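Local coordinates for glutathione S-transferase (Acinetobacter baumannii, PDB 4MP4), which probably catalyses the conjugation of reduced glutathione to electrophilic substrates, at the interface of chains A and B. Sequence-based numbering; all coordinates share one arbitrary frame. Chains: chain A/B, Glutathione S-transferase.

Contact 1: the interface of chains A and B. Residues chain A 95, 98-99, 102; chain B 80, 83-84.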
ATOM      1  N   ILE A  95      -9.033   8.086  16.015  1.00 34.10           N
ATOM      2  CA  ILE A  95      -8.012   8.446  15.038  1.00 26.50           C
ATOM      3  C   ILE A  95      -6.762   7.563  15.119  1.00 30.53           C
ATOM      4  O   ILE A  95      -6.140   7.267  14.093  1.00 28.00           O
ATOM      5  CB  ILE A  95      -7.600   9.924  15.147  1.00 29.19           C
ATOM      6  CG1 ILE A  95      -6.711  10.306  13.959  1.00 29.20           C
ATOM      7  CG2 ILE A  95      -6.934  10.204  16.486  1.00 24.85           C
ATOM      8  CD1 ILE A  95      -6.153  11.712  14.025  1.00 24.16           C
ATOM      9  N   ARG A  98      -7.678   3.965  13.815  1.00 23.81           N
ATOM     10  CA  ARG A  98      -7.757   4.051  12.351  1.00 25.04           C
ATOM     11  C   ARG A  98      -6.381   4.051  11.682  1.00 18.88           C
ATOM     12  O   ARG A  98      -6.175   3.403  10.648  1.00 24.09           O
ATOM     13  CB  ARG A  98      -8.537   5.284  11.908  1.00 19.98           C
ATOM     14  CG  ARG A  98      -8.582   5.487  10.387  1.00 29.69           C
ATOM     15  CD  ARG A  98      -9.140   6.859  10.065  1.00 31.11           C
ATOM     16  NE  ARG A  98     -10.238   7.099  10.979  1.00 39.77           N
ATOM     17  CZ  ARG A  98     -10.362   8.149  11.774  1.00 33.44           C
ATOM     18  NH1 ARG A  98      -9.475   9.135  11.750  1.00 25.43           N
ATOM     19  NH2 ARG A  98     -11.410   8.209  12.574  1.00 35.31           N
ATOM     20  N   ALA A  99      -5.448   4.782  12.273  1.00 19.37           N
ATOM     21  CA  ALA A  99      -4.078   4.801  11.786  1.00 28.92           C
ATOM     22  C   ALA A  99      -3.486   3.400  11.915  1.00 24.24           C
ATOM     23  O   ALA A  99      -2.898   2.875  10.959  1.00 26.01           O
ATOM     24  CB  ALA A  99      -3.246   5.830  12.538  1.00 19.73           C
ATOM     25  N   ARG A 102      -4.934   1.272   9.213  1.00 21.53           N
ATOM     26  CA  ARG A 102      -4.258   1.532   7.937  1.00 16.87           C
ATOM     27  C   ARG A 102      -2.867   0.924   7.909  1.00 15.66           C
ATOM     28  O   ARG A 102      -2.397   0.478   6.870  1.00 29.62           O
ATOM     29  CB  ARG A 102      -4.179   3.032   7.652  1.00 20.21           C
ATOM     30  CG  ARG A 102      -5.522   3.649   7.260  1.00 16.68           C
ATOM     31  CD  ARG A 102      -5.359   5.093   6.831  1.00 24.58           C
ATOM     32  NE  ARG A 102      -6.642   5.706   6.511  1.00 23.75           N
ATOM     33  CZ  ARG A 102      -7.151   6.759   7.139  1.00 19.17           C
ATOM     34  NH1 ARG A 102      -6.479   7.351   8.115  1.00 18.91           N
ATOM     35  NH2 ARG A 102      -8.326   7.238   6.772  1.00 19.59           N
TER
ATOM     36  N   TYR B  80      -2.453   9.783   8.610  1.00 19.63           N
ATOM     37  CA  TYR B  80      -2.500  10.207  10.004  1.00 24.89           C
ATOM     38  C   TYR B  80      -2.159  11.696  10.126  1.00 31.77           C
ATOM     39  O   TYR B  80      -2.888  12.455  10.754  1.00 40.26           O
ATOM     40  CB  TYR B  80      -1.542   9.342  10.835  1.00 20.44           C
ATOM     41  CG  TYR B  80      -1.475   9.679  12.297  1.00 22.94           C
ATOM     42  CD1 TYR B  80      -2.606   9.611  13.103  1.00 22.79           C
ATOM     43  CD2 TYR B  80      -0.275  10.038  12.888  1.00 27.96           C
ATOM     44  CE1 TYR B  80      -2.543   9.909  14.438  1.00 21.90           C
ATOM     45  CE2 TYR B  80      -0.205  10.346  14.229  1.00 29.87           C
ATOM     46  CZ  TYR B  80      -1.340  10.277  15.000  1.00 32.01           C
ATOM     47  OH  TYR B  80      -1.263  10.577  16.343  1.00 38.00           O
ATOM     48  N   GLU B  83      -4.935  13.917   8.812  1.00 29.59           N
ATOM     49  CA  GLU B  83      -6.065  14.009   9.736  1.00 30.47           C
ATOM     50  C   GLU B  83      -5.762  14.922  10.932  1.00 28.08           C
ATOM     51  O   GLU B  83      -6.671  15.469  11.554  1.00 41.09           O
ATOM     52  CB  GLU B  83      -6.534  12.614  10.180  1.00 25.86           C
ATOM     53  CG  GLU B  83      -7.140  11.794   9.020  1.00 32.69           C
ATOM     54  CD  GLU B  83      -7.629  10.400   9.428  1.00 45.93           C
ATOM     55  OE1 GLU B  83      -7.500  10.036  10.616  1.00 51.57           O
ATOM     56  OE2 GLU B  83      -8.142   9.664   8.554  1.00 47.69           O
ATOM     57  N   LEU B  84      -4.484  15.101  11.236  1.00 27.09           N
ATOM     58  CA  LEU B  84      -4.084  15.955  12.341  1.00 37.18           C
ATOM     59  C   LEU B  84      -3.959  17.399  11.869  1.00 47.19           C
ATOM     60  O   LEU B  84      -4.137  18.336  12.645  1.00 61.63           O
ATOM     61  CB  LEU B  84      -2.750  15.486  12.930  1.00 38.84           C
ATOM     62  CG  LEU B  84      -2.751  14.184  13.728  1.00 35.36           C
ATOM     63  CD1 LEU B  84      -1.353  13.831  14.223  1.00 34.80           C
ATOM     64  CD2 LEU B  84      -3.687  14.307  14.885  1.00 33.84           C
TER
HETATM   65  O   HOH W   1      -5.561   8.057  11.518  1.00 25.48           O

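Contact 2: the interface of chains A and B. Residues chain A 95-96, 99-100, 103; chain B 69-71, 76, 80.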
ATOM      1  N   ILE A  95      -9.033   8.086  16.015  1.00 34.10           N
ATOM      2  CA  ILE A  95      -8.012   8.446  15.038  1.00 26.50           C
ATOM      3  C   ILE A  95      -6.762   7.563  15.119  1.00 30.53           C
ATOM      4  O   ILE A  95      -6.140   7.267  14.093  1.00 28.00           O
ATOM      5  CB  ILE A  95      -7.600   9.924  15.147  1.00 29.19           C
ATOM      6  CG1 ILE A  95      -6.711  10.306  13.959  1.00 29.20           C
ATOM      7  CG2 ILE A  95      -6.934  10.204  16.486  1.00 24.85           C
ATOM      8  CD1 ILE A  95      -6.153  11.712  14.025  1.00 24.16           C
ATOM      9  N   GLN A  96      -6.406   7.115  16.319  1.00 29.22           N
ATOM     10  CA  GLN A  96      -5.207   6.287  16.440  1.00 36.02           C
ATOM     11  C   GLN A  96      -5.444   4.830  16.048  1.00 35.48           C
ATOM     12  O   GLN A  96      -4.584   4.200  15.436  1.00 37.01           O
ATOM     13  CB  GLN A  96      -4.540   6.446  17.805  1.00 23.19           C
ATOM     14  CG  GLN A  96      -3.715   7.715  17.836  1.00 46.26           C
ATOM     15  CD  GLN A  96      -3.236   8.127  19.212  1.00 44.52           C
ATOM     16  OE1 GLN A  96      -2.905   7.291  20.060  1.00 34.26           O
ATOM     17  NE2 GLN A  96      -3.187   9.435  19.437  1.00 48.78           N
ATOM     18  N   ALA A  99      -5.448   4.782  12.273  1.00 19.37           N
ATOM     19  CA  ALA A  99      -4.078   4.801  11.786  1.00 28.92           C
ATOM     20  C   ALA A  99      -3.486   3.400  11.915  1.00 24.24           C
ATOM     21  O   ALA A  99      -2.898   2.875  10.959  1.00 26.01           O
ATOM     22  CB  ALA A  99      -3.246   5.830  12.538  1.00 19.73           C
ATOM     23  N   ARG A 100      -3.676   2.783  13.079  1.00 24.44           N
ATOM     24  CA  ARG A 100      -3.201   1.414  13.294  1.00 23.60           C
ATOM     25  C   ARG A 100      -3.846   0.474  12.261  1.00 23.78           C
ATOM     26  O   ARG A 100      -3.165  -0.364  11.654  1.00 16.83           O
ATOM     27  CB  ARG A 100      -3.454   0.946  14.740  1.00 21.55           C
ATOM     28  CG  ARG A 100      -2.993  -0.492  15.057  1.00 26.95           C
ATOM     29  CD  ARG A 100      -1.459  -0.642  15.291  1.00 18.59           C
ATOM     30  NE  ARG A 100      -1.010  -0.011  16.530  1.00 29.34           N
ATOM     31  CZ  ARG A 100      -0.175   1.027  16.596  1.00 32.37           C
ATOM     32  NH1 ARG A 100       0.172   1.538  17.779  1.00 28.86           N
ATOM     33  NH2 ARG A 100       0.319   1.556  15.484  1.00 30.00           N
ATOM     34  N   GLN A 103      -2.210   0.888   9.061  1.00 17.78           N
ATOM     35  CA  GLN A 103      -0.876   0.315   9.133  1.00 15.91           C
ATOM     36  C   GLN A 103      -0.865  -1.204   8.893  1.00 20.01           C
ATOM     37  O   GLN A 103      -0.061  -1.716   8.099  1.00 16.24           O
ATOM     38  CB  GLN A 103      -0.225   0.670  10.457  1.00 16.60           C
ATOM     39  CG  GLN A 103       0.954  -0.197  10.840  1.00 16.55           C
ATOM     40  CD  GLN A 103       1.338   0.025  12.295  1.00 21.23           C
ATOM     41  OE1 GLN A 103       1.202   1.125  12.811  1.00 31.30           O
ATOM     42  NE2 GLN A 103       1.794  -1.017  12.962  1.00 23.03           N
TER
ATOM     43  N   PHE B  69       2.010   7.679  20.901  1.00 40.25           N
ATOM     44  CA  PHE B  69       1.603   6.791  19.815  1.00 34.09           C
ATOM     45  C   PHE B  69       2.749   6.516  18.853  1.00 30.35           C
ATOM     46  O   PHE B  69       3.326   7.445  18.307  1.00 33.17           O
ATOM     47  CB  PHE B  69       0.439   7.448  19.071  1.00 35.84           C
ATOM     48  CG  PHE B  69      -0.183   6.590  18.007  1.00 39.50           C
ATOM     49  CD1 PHE B  69      -0.546   5.283  18.271  1.00 40.61           C
ATOM     50  CD2 PHE B  69      -0.440   7.109  16.751  1.00 40.16           C
ATOM     51  CE1 PHE B  69      -1.138   4.502  17.302  1.00 27.22           C
ATOM     52  CE2 PHE B  69      -1.031   6.337  15.778  1.00 38.43           C
ATOM     53  CZ  PHE B  69      -1.383   5.034  16.055  1.00 37.54           C
ATOM     54  N   ALA B  70       3.080   5.246  18.639  1.00 29.59           N
ATOM     55  CA  ALA B  70       4.048   4.879  17.599  1.00 30.20           C
ATOM     56  C   ALA B  70       3.351   4.279  16.385  1.00 27.61           C
ATOM     57  O   ALA B  70       2.510   3.383  16.526  1.00 26.15           O
ATOM     58  CB  ALA B  70       5.090   3.899  18.142  1.00 18.51           C
ATOM     59  N   LEU B  71       3.720   4.747  15.193  1.00 25.68           N
ATOM     60  CA  LEU B  71       3.046   4.333  13.951  1.00 22.04           C
ATOM     61  C   LEU B  71       4.034   4.028  12.812  1.00 24.77           C
ATOM     62  O   LEU B  71       4.995   4.780  12.592  1.00 22.62           O
ATOM     63  CB  LEU B  71       2.042   5.410  13.519  1.00 16.06           C
ATOM     64  CG  LEU B  71       1.238   5.185  12.232  1.00 23.79           C
ATOM     65  CD1 LEU B  71       0.219   4.056  12.406  1.00 15.36           C
ATOM     66  CD2 LEU B  71       0.544   6.467  11.782  1.00 17.76           C
ATOM     67  N   ALA B  76       0.171   5.033   5.812  1.00 20.32           N
ATOM     68  CA  ALA B  76      -0.622   5.196   7.029  1.00 17.56           C
ATOM     69  C   ALA B  76      -0.184   6.439   7.796  1.00 19.91           C
ATOM     70  O   ALA B  76      -1.008   7.216   8.292  1.00 20.31           O
ATOM     71  CB  ALA B  76      -0.528   3.940   7.912  1.00 18.33           C
ATOM     72  N   TYR B  80      -2.453   9.783   8.610  1.00 19.63           N
ATOM     73  CA  TYR B  80      -2.500  10.207  10.004  1.00 24.89           C
ATOM     74  C   TYR B  80      -2.159  11.696  10.126  1.00 31.77           C
ATOM     75  O   TYR B  80      -2.888  12.455  10.754  1.00 40.26           O
ATOM     76  CB  TYR B  80      -1.542   9.342  10.835  1.00 20.44           C
ATOM     77  CG  TYR B  80      -1.475   9.679  12.297  1.00 22.94           C
ATOM     78  CD1 TYR B  80      -2.606   9.611  13.103  1.00 22.79           C
ATOM     79  CD2 TYR B  80      -0.275  10.038  12.888  1.00 27.96           C
ATOM     80  CE1 TYR B  80      -2.543   9.909  14.438  1.00 21.90           C
ATOM     81  CE2 TYR B  80      -0.205  10.346  14.229  1.00 29.87           C
ATOM     82  CZ  TYR B  80      -1.340  10.277  15.000  1.00 32.01           C
ATOM     83  OH  TYR B  80      -1.263  10.577  16.343  1.00 38.00           O
TER

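Contact 3: the interface of chains A and B. Residues chain A 103, 106-107, 111; chain B 60, 73.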
ATOM      1  N   GLN A 103      -2.210   0.888   9.061  1.00 17.78           N
ATOM      2  CA  GLN A 103      -0.876   0.315   9.133  1.00 15.91           C
ATOM      3  C   GLN A 103      -0.865  -1.204   8.893  1.00 20.01           C
ATOM      4  O   GLN A 103      -0.061  -1.716   8.099  1.00 16.24           O
ATOM      5  CB  GLN A 103      -0.225   0.670  10.457  1.00 16.60           C
ATOM      6  CG  GLN A 103       0.954  -0.197  10.840  1.00 16.55           C
ATOM      7  CD  GLN A 103       1.338   0.025  12.295  1.00 21.23           C
ATOM      8  OE1 GLN A 103       1.202   1.125  12.811  1.00 31.30           O
ATOM      9  NE2 GLN A 103       1.794  -1.017  12.962  1.00 23.03           N
ATOM     10  N   ALA A 106      -1.610  -1.863   5.305  1.00 13.88           N
ATOM     11  CA  ALA A 106      -0.516  -1.594   4.392  1.00 13.72           C
ATOM     12  C   ALA A 106       0.490  -2.734   4.470  1.00 14.27           C
ATOM     13  O   ALA A 106       1.023  -3.216   3.458  1.00 20.81           O
ATOM     14  CB  ALA A 106       0.130  -0.254   4.692  1.00 14.23           C
ATOM     15  N   TRP A 107       0.691  -3.193   5.692  1.00 20.49           N
ATOM     16  CA  TRP A 107       1.630  -4.247   6.002  1.00 15.86           C
ATOM     17  C   TRP A 107       1.233  -5.585   5.372  1.00 19.88           C
ATOM     18  O   TRP A 107       2.066  -6.260   4.750  1.00 20.30           O
ATOM     19  CB  TRP A 107       1.749  -4.346   7.520  1.00 16.02           C
ATOM     20  CG  TRP A 107       2.537  -5.492   7.964  1.00 19.62           C
ATOM     21  CD1 TRP A 107       3.880  -5.691   7.794  1.00 19.22           C
ATOM     22  CD2 TRP A 107       2.043  -6.633   8.670  1.00 14.32           C
ATOM     23  NE1 TRP A 107       4.251  -6.893   8.364  1.00 14.54           N
ATOM     24  CE2 TRP A 107       3.143  -7.482   8.900  1.00 19.77           C
ATOM     25  CE3 TRP A 107       0.778  -7.011   9.112  1.00 20.56           C
ATOM     26  CZ2 TRP A 107       3.003  -8.691   9.569  1.00 14.57           C
ATOM     27  CZ3 TRP A 107       0.645  -8.211   9.770  1.00 18.50           C
ATOM     28  CH2 TRP A 107       1.753  -9.038   9.990  1.00 18.81           C
ATOM     29  N   ASP A 111       4.157  -6.398   2.890  1.00 16.44           N
ATOM     30  CA  ASP A 111       5.084  -7.313   3.540  1.00 16.76           C
ATOM     31  C   ASP A 111       4.566  -8.746   3.382  1.00 25.93           C
ATOM     32  O   ASP A 111       3.614  -8.987   2.627  1.00 29.64           O
ATOM     33  CB  ASP A 111       5.264  -6.934   5.005  1.00 22.89           C
ATOM     34  CG  ASP A 111       6.381  -7.708   5.683  1.00 47.90           C
ATOM     35  OD1 ASP A 111       7.216  -8.313   4.968  1.00 58.28           O
ATOM     36  OD2 ASP A 111       6.418  -7.722   6.932  1.00 58.94           O
TER
ATOM     37  N   LYS B  60       9.850  -2.624  10.417  1.00 25.16           N
ATOM     38  CA  LYS B  60      10.569  -1.851   9.396  1.00 40.73           C
ATOM     39  C   LYS B  60      10.356  -0.331   9.528  1.00 35.30           C
ATOM     40  O   LYS B  60       9.286   0.125   9.926  1.00 30.11           O
ATOM     41  CB  LYS B  60      10.161  -2.290   7.979  1.00 44.76           C
ATOM     42  CG  LYS B  60       9.934  -3.791   7.792  1.00 52.33           C
ATOM     43  CD  LYS B  60       9.157  -4.072   6.498  1.00 59.23           C
ATOM     44  CE  LYS B  60       7.826  -3.291   6.460  1.00 65.71           C
ATOM     45  NZ  LYS B  60       6.952  -3.602   5.268  1.00 67.24           N
ATOM     46  N   GLU B  73       4.541   2.196   8.525  1.00 15.70           N
ATOM     47  CA  GLU B  73       4.019   2.201   7.145  1.00 19.20           C
ATOM     48  C   GLU B  73       3.722   3.626   6.656  1.00 19.73           C
ATOM     49  O   GLU B  73       2.844   4.303   7.193  1.00 22.37           O
ATOM     50  CB  GLU B  73       2.804   1.274   6.972  1.00 20.89           C
ATOM     51  CG  GLU B  73       3.058  -0.164   7.439  1.00 23.51           C
ATOM     52  CD  GLU B  73       3.973  -0.955   6.503  1.00 25.52           C
ATOM     53  OE1 GLU B  73       4.659  -1.886   6.976  1.00 30.49           O
ATOM     54  OE2 GLU B  73       3.999  -0.665   5.289  1.00 27.59           O
TER

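Contact 1: the interface of chains A and B
A:Arg98 and A:Arg102 clamp the carboxylate of B:Glu83 at the subunit boundary of this glutathione S-transferase. Both arginines lie on helix 95-110; the glutamate is near the end of helix 74-84.

Charged contacts come first. A:Arg102 meets B:Glu83 tip to tip and grips one oxygen end-on. Within this salt bridge both terminal nitrogens donate hydrogen bonds to B:Glu83 OE2, NH1 at 2.9 Å and NH2 at 3.0 Å. NH1 comes from well above the carboxylate plane, 59° out of it, while NH2 comes nearly along the C-O axis. The guanidinium and carboxylate planes are 72° apart. A:Arg98 bends at chi3 and brings NH1 to the other oxygen, OE1, from above the carboxylate plane. This salt bridge is modelled as very short, so its exact length is doubtful. A:Arg98 CG lies over the rim of one face of the A:Arg102 guanidinium, 3.6 Å above its plane.

Water 1 adds a bridge. It lies 2.8 Å from the backbone A:Ile95 O and 2.9 Å from B:Glu83 OE1.

Apolar contacts flank the charges. A:Ile95 has CG1 anti to the backbone N (chi1 -170°), which sends CD1 out toward chain B, 3.7 Å from B:Leu84 CD2. The same CD1 also touches B:Glu83 CB and the B:Tyr80 ring. A:Ala99 CB packs 3.9 Å from B:Tyr80 CD1.

Contact 2: the interface of chains A and B
The ring of B:Phe69 carries A:Gln96 on one face. The methylene CG of A:Gln96 sits over the ring centre, 3.6 Å from the centroid, in a CH-pi contact. The A:Gln96 amide follows the same face, its plane only 19° from the ring plane, and passes toward B:Phe69 CB. B:Phe69 has CG anti to the backbone N (chi1 -174°), which directs the ring toward helix 95-110. Its CE2 lies over one face of B:Tyr80, offset toward the rim.

The A:Arg100 guanidinium takes the backbone carbonyl of B:Ala70 at its edge. NH2 and NH1 both donate hydrogen bonds to B:Ala70 O, at 3.0 and 3.2 Å, so two nitrogens grip one acceptor. The arginine chain bends at chi2 (78°) and again at chi3, and CZ comes 3.7 Å from B:Phe69 CE1. On its own side, NH2 also donates to A:Gln103 OE1 at 2.8 Å. This bond ties the two side chains together.

B:Leu71 supplies aliphatic packing. Its CD1 lies 3.9 Å from A:Gln103 CB, and its methyls also touch A:Ala99. B:Ala76 CB reaches A:Gln103 CA at 3.8 Å.

In the fold, strand 69-72 and helix 74-84 of the N-terminal domain pack against helix 95-110 of the other subunit.

Contact 3: the interface of chains A and B
B:Glu73 belongs to the Glu-Ser turn of the glutathione S-transferase N-terminal domain, between strand 69-72 and helix 74-84, and it packs against helix 95-110 of chain A. Its backbone has a positive phi (70°), as is typical of this turn.

The glutamate chain bends at chi2 (-73°) and lies along the helix surface. Its CB is 3.8 Å from A:Ala106 CB. Its CG is 3.5 Å from the backbone A:Gln103 O, and the two side chains cross at about a right angle. The carboxylate reaches A:Trp107, where OE1 lies 3.8 Å from CB of the tryptophan. These are packing contacts; no hydrogen bond joins the two chains here.

Polar bonds stay within each chain. A:Trp107 NE1 donates to the anti lone pair of A:Asp111 OD2 at 2.7 Å, tilted from the indole plane. In chain B, the side-chain amine NZ of B:Lys60 makes a weak hydrogen bond, also a salt bridge within the chain, 3.3 Å from NZ to B:Glu73 OE1. B:Lys60 NZ also comes 3.7 Å from A:Asp111 CB, but 4.5 Å separates NZ from OD2 and no salt bridge forms. Both B:Lys60 and A:Asp111 are poorly ordered, so their details are tentative.

In this family the Glu-Ser turn binds the gamma-glutamyl end of glutathione. The structure has no glutathione. The contact probably supports this end of the binding site with residues from the neighbouring subunit.

All three contacts use helix 95-110 of chain A. Contact 1 and contact 2 are close, with C-alpha centres about 5 Å apart, and share A:Ile95, A:Ala99 and B:Tyr80. Contact 3 lies about 11 Å from contact 2 and shares A:Gln103 with it. It is about 14 Å from contact 1. The partner surface runs from helix 74-84 through strand 69-72 to the Glu-Ser turn and the poorly ordered loop residue B:Lys60. Two-fold symmetry repeats each contact with the chains exchanged. This fits the dimer usual for soluble glutathione transferases, in which the subunit boundary reaches the glutathione sites.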